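PDB 3PE7: oligogalacturonate lyase from Yersinia enterocolitica subsp. enterocolitica, which cleaves short oligogalacturonates by beta-elimination, probably in the cytoplasm during pectin breakdown, and binds a manganese ion in a seven-bladed beta-propeller. Local coordinates for residues 287-298 with 353-362. Numbering follows the deposited sequence.
With MN (manganese (II) ion), chain B.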
loop_
_atom_site.group_PDB
_atom_site.type_symbol
_atom_site.label_atom_id
_atom_site.label_comp_id
_atom_site.label_asym_id
_atom_site.label_seq_id
_atom_site.Cartn_x
_atom_site.Cartn_y
_atom_site.Cartn_z
ATOM N N HIS A 287 5.137 8.474 -1.506
ATOM C CA HIS A 287 5.062 7.233 -0.728
ATOM C C HIS A 287 6.472 6.854 -0.290
ATOM O O HIS A 287 7.464 7.385 -0.814
ATOM C CB HIS A 287 4.464 6.106 -1.566
ATOM C CG HIS A 287 3.178 6.474 -2.226
ATOM N ND1 HIS A 287 3.125 7.027 -3.491
ATOM C CD2 HIS A 287 1.902 6.407 -1.786
ATOM C CE1 HIS A 287 1.862 7.265 -3.805
ATOM N NE2 HIS A 287 1.101 6.896 -2.789
ATOM N N LEU A 288 6.544 5.973 0.707
ATOM C CA LEU A 288 7.816 5.403 1.144
ATOM C C LEU A 288 7.620 3.930 1.496
ATOM O O LEU A 288 6.589 3.540 2.072
ATOM C CB LEU A 288 8.347 6.180 2.354
ATOM C CG LEU A 288 9.784 5.907 2.816
ATOM C CD1 LEU A 288 10.814 6.211 1.697
ATOM C CD2 LEU A 288 10.074 6.739 4.061
ATOM N N MET A 289 8.598 3.107 1.140
ATOM C CA MET A 289 8.547 1.683 1.457
ATOM C C MET A 289 9.965 1.151 1.649
ATOM O O MET A 289 10.924 1.724 1.119
ATOM C CB MET A 289 7.821 0.926 0.322
ATOM C CG MET A 289 7.523 -0.546 0.586
ATOM S SD MET A 289 6.896 -0.881 2.251
ATOM C CE MET A 289 6.852 -2.674 2.211
ATOM N N SER A 290 10.090 0.074 2.423
ATOM C CA SER A 290 11.406 -0.549 2.628
ATOM C C SER A 290 11.466 -2.006 2.159
ATOM O O SER A 290 10.438 -2.613 1.845
ATOM C CB SER A 290 11.800 -0.468 4.111
ATOM O OG SER A 290 11.092 -1.429 4.884
ATOM N N ASN A 291 12.683 -2.549 2.111
ATOM C CA ASN A 291 12.891 -3.985 1.985
ATOM C C ASN A 291 12.672 -4.629 3.363
ATOM O O ASN A 291 12.265 -3.953 4.306
ATOM C CB ASN A 291 14.282 -4.293 1.421
ATOM C CG ASN A 291 15.417 -3.904 2.362
ATOM O OD1 ASN A 291 15.232 -3.199 3.340
ATOM N ND2 ASN A 291 16.636 -4.380 2.036
ATOM N N TYR A 292 12.935 -5.925 3.474
ATOM C CA TYR A 292 12.491 -6.668 4.666
ATOM C C TYR A 292 13.043 -6.147 5.991
ATOM O O TYR A 292 12.299 -6.041 6.975
ATOM C CB TYR A 292 12.799 -8.153 4.480
ATOM C CG TYR A 292 12.212 -9.062 5.538
ATOM C CD1 TYR A 292 10.868 -9.385 5.534
ATOM C CD2 TYR A 292 13.015 -9.600 6.540
ATOM C CE1 TYR A 292 10.331 -10.256 6.502
ATOM C CE2 TYR A 292 12.486 -10.458 7.518
ATOM C CZ TYR A 292 11.151 -10.765 7.488
ATOM O OH TYR A 292 10.638 -11.619 8.437
ATOM N N ASP A 293 14.334 -5.804 6.025
ATOM C CA ASP A 293 14.968 -5.376 7.281
ATOM C C ASP A 293 15.195 -3.872 7.381
ATOM O O ASP A 293 15.845 -3.411 8.305
ATOM C CB ASP A 293 16.291 -6.156 7.516
ATOM C CG ASP A 293 17.397 -5.752 6.543
ATOM O OD1 ASP A 293 18.593 -6.022 6.848
ATOM O OD2 ASP A 293 17.090 -5.160 5.478
ATOM N N GLY A 294 14.659 -3.107 6.424
ATOM C CA GLY A 294 14.774 -1.657 6.464
ATOM C C GLY A 294 16.156 -1.131 6.110
ATOM O O GLY A 294 16.446 0.034 6.362
ATOM N N SER A 295 17.002 -1.976 5.517
ATOM C CA SER A 295 18.329 -1.533 5.064
ATOM C C SER A 295 18.273 -0.745 3.747
ATOM O O SER A 295 19.210 -0.033 3.404
ATOM C CB SER A 295 19.272 -2.735 4.922
ATOM O OG SER A 295 18.744 -3.715 4.040
ATOM N N LEU A 296 17.193 -0.929 2.988
ATOM C CA LEU A 296 16.946 -0.138 1.773
ATOM C C LEU A 296 15.540 0.428 1.813
ATOM O O LEU A 296 14.624 -0.234 2.291
ATOM C CB LEU A 296 17.076 -1.005 0.514
ATOM C CG LEU A 296 18.435 -1.629 0.171
ATOM C CD1 LEU A 296 18.260 -2.597 -0.990
ATOM C CD2 LEU A 296 19.446 -0.531 -0.153
ATOM N N MET A 297 15.379 1.655 1.317
ATOM C CA MET A 297 14.050 2.237 1.156
ATOM C C MET A 297 13.891 2.805 -0.242
ATOM O O MET A 297 14.871 3.083 -0.928
ATOM C CB MET A 297 13.764 3.301 2.219
ATOM C CG MET A 297 13.790 2.747 3.656
ATOM S SD MET A 297 13.161 3.905 4.888
ATOM C CE MET A 297 13.626 3.011 6.372
ATOM N N VAL A 298 12.642 2.935 -0.663
ATOM C CA VAL A 298 12.352 3.463 -1.989
ATOM C C VAL A 298 11.203 4.448 -1.922
ATOM O O VAL A 298 10.231 4.239 -1.182
ATOM C CB VAL A 298 12.083 2.301 -3.006
ATOM C CG1 VAL A 298 10.829 1.482 -2.632
ATOM C CG2 VAL A 298 11.958 2.853 -4.440
ATOM N N HIS A 353 -0.521 6.158 -9.173
ATOM C CA HIS A 353 0.528 6.230 -8.139
ATOM C C HIS A 353 1.588 5.152 -8.382
ATOM O O HIS A 353 1.248 3.988 -8.522
ATOM C CB HIS A 353 -0.078 6.079 -6.746
ATOM C CG HIS A 353 -0.817 7.291 -6.283
ATOM N ND1 HIS A 353 -1.091 7.534 -4.952
ATOM C CD2 HIS A 353 -1.331 8.337 -6.975
ATOM C CE1 HIS A 353 -1.738 8.682 -4.847
ATOM N NE2 HIS A 353 -1.889 9.192 -6.058
ATOM N N PRO A 354 2.876 5.540 -8.438
ATOM C CA PRO A 354 3.886 4.496 -8.684
ATOM C C PRO A 354 3.917 3.412 -7.604
ATOM O O PRO A 354 4.066 2.233 -7.931
ATOM C CB PRO A 354 5.204 5.279 -8.737
ATOM C CG PRO A 354 4.767 6.678 -9.243
ATOM C CD PRO A 354 3.430 6.906 -8.580
ATOM N N HIS A 355 3.758 3.803 -6.335
ATOM C CA HIS A 355 3.671 2.846 -5.217
ATOM C C HIS A 355 4.842 1.835 -5.220
ATOM O O HIS A 355 4.611 0.614 -5.194
ATOM C CB HIS A 355 2.304 2.106 -5.255
ATOM C CG HIS A 355 1.152 2.951 -4.800
ATOM N ND1 HIS A 355 -0.155 2.659 -5.117
ATOM C CD2 HIS A 355 1.110 4.080 -4.054
ATOM C CE1 HIS A 355 -0.958 3.563 -4.583
ATOM N NE2 HIS A 355 -0.215 4.440 -3.934
ATOM N N PRO A 356 6.086 2.345 -5.228
ATOM C CA PRO A 356 7.198 1.405 -5.412
ATOM C C PRO A 356 7.410 0.469 -4.215
ATOM O O PRO A 356 7.150 0.850 -3.065
ATOM C CB PRO A 356 8.416 2.326 -5.561
ATOM C CG PRO A 356 8.044 3.575 -4.817
ATOM C CD PRO A 356 6.557 3.745 -5.110
ATOM N N SER A 357 7.847 -0.754 -4.515
ATOM C CA SER A 357 8.331 -1.695 -3.500
ATOM C C SER A 357 9.457 -2.528 -4.123
ATOM O O SER A 357 9.676 -2.459 -5.335
ATOM C CB SER A 357 7.215 -2.582 -2.957
ATOM O OG SER A 357 6.794 -3.519 -3.942
ATOM N N PHE A 358 10.171 -3.306 -3.302
ATOM C CA PHE A 358 11.256 -4.138 -3.780
ATOM C C PHE A 358 10.766 -5.536 -4.149
ATOM O O PHE A 358 9.861 -6.061 -3.504
ATOM C CB PHE A 358 12.367 -4.232 -2.710
ATOM C CG PHE A 358 13.066 -2.926 -2.437
ATOM C CD1 PHE A 358 12.642 -2.095 -1.409
ATOM C CD2 PHE A 358 14.153 -2.523 -3.212
ATOM C CE1 PHE A 358 13.303 -0.866 -1.119
ATOM C CE2 PHE A 358 14.810 -1.302 -2.954
ATOM C CZ PHE A 358 14.380 -0.470 -1.900
ATOM N N THR A 359 11.349 -6.124 -5.196
ATOM C CA THR A 359 11.168 -7.538 -5.469
ATOM C C THR A 359 11.755 -8.327 -4.280
ATOM O O THR A 359 12.583 -7.801 -3.539
ATOM C CB THR A 359 11.879 -7.964 -6.759
ATOM O OG1 THR A 359 13.230 -7.480 -6.748
ATOM C CG2 THR A 359 11.138 -7.412 -7.996
ATOM N N PRO A 360 11.330 -9.589 -4.103
ATOM C CA PRO A 360 11.830 -10.351 -2.949
ATOM C C PRO A 360 13.371 -10.458 -2.880
ATOM O O PRO A 360 13.937 -10.603 -1.778
ATOM C CB PRO A 360 11.168 -11.734 -3.144
ATOM C CG PRO A 360 9.855 -11.405 -3.803
ATOM C CD PRO A 360 10.209 -10.282 -4.769
ATOM N N ASP A 361 14.038 -10.377 -4.031
ATOM C CA ASP A 361 15.513 -10.473 -4.081
ATOM C C ASP A 361 16.253 -9.146 -3.884
ATOM O O ASP A 361 17.486 -9.116 -3.862
ATOM C CB ASP A 361 15.981 -11.208 -5.354
ATOM C CG ASP A 361 15.705 -10.443 -6.634
ATOM O OD1 ASP A 361 15.229 -9.296 -6.571
ATOM O OD2 ASP A 361 15.973 -11.010 -7.721
ATOM N N ASP A 362 15.485 -8.061 -3.734
ATOM C CA ASP A 362 15.995 -6.696 -3.549
ATOM C C ASP A 362 16.786 -6.159 -4.751
ATOM O O ASP A 362 17.502 -5.165 -4.620
ATOM C CB ASP A 362 16.828 -6.567 -2.256
ATOM C CG ASP A 362 15.958 -6.532 -1.014
ATOM O OD1 ASP A 362 16.514 -6.588 0.101
ATOM O OD2 ASP A 362 14.717 -6.434 -1.170
HETATM MN MN MN B . -0.906 6.298 -3.217
HETATM O O HOH W 1 9.502 -3.734 -0.514
HETATM O O HOH W 2 14.896 -7.635 1.931
#
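His287, His353 and His355 converge on one manganese ion, and this shared metal ties the two segments together at one end of their contact. His287 NE2 and His355 NE2 each bind manganese at 2.1 Å, whereas His353 uses its other nitrogen, ND1. The edge of the His355 ring is directed at the face of His287, with the planes at 79° and His355 CD2 over the ring centre. Gln350 also binds the metal, and Asp300, in the second shell, accepts a hydrogen bond from His287 ND1, so the ring is held through both nitrogens.

Apolar contacts fill the middle. Phe358, with CG anti to its carbonyl carbon (chi1 -66°), wedges its ring against the 287-298 hairpin: CZ lies 3.7 Å from Leu296 CB, and CE1 is 3.7 Å from Val298 CG1. The other methyl of this valine, CG2, rests 3.8 Å from Pro356 CB. One water also links the backbones, donating to Ser290 O and accepting from Phe358 N.

Polar groups close the far end. Asn291 ND2 donates to Asp362 OD1 at 2.9 Å, approaching from above the carboxylate plane, and to Ser295 OG, just past the Asn291-Gly294 turn. With Asn291 OD1 accepting from Leu296 N, the amide is held at both ends. A second water bridges Asp362 OD1 and Tyr292 N.

Strands 287-290 and 296-301 begin one propeller blade, whereas strand 357-358 edges the next sheet, beside strand 364-369, whose Ile365 touches both Val298 and Phe358. The contact thus joins adjacent blades, while Phe244 of strand 238-245 packs on Met289.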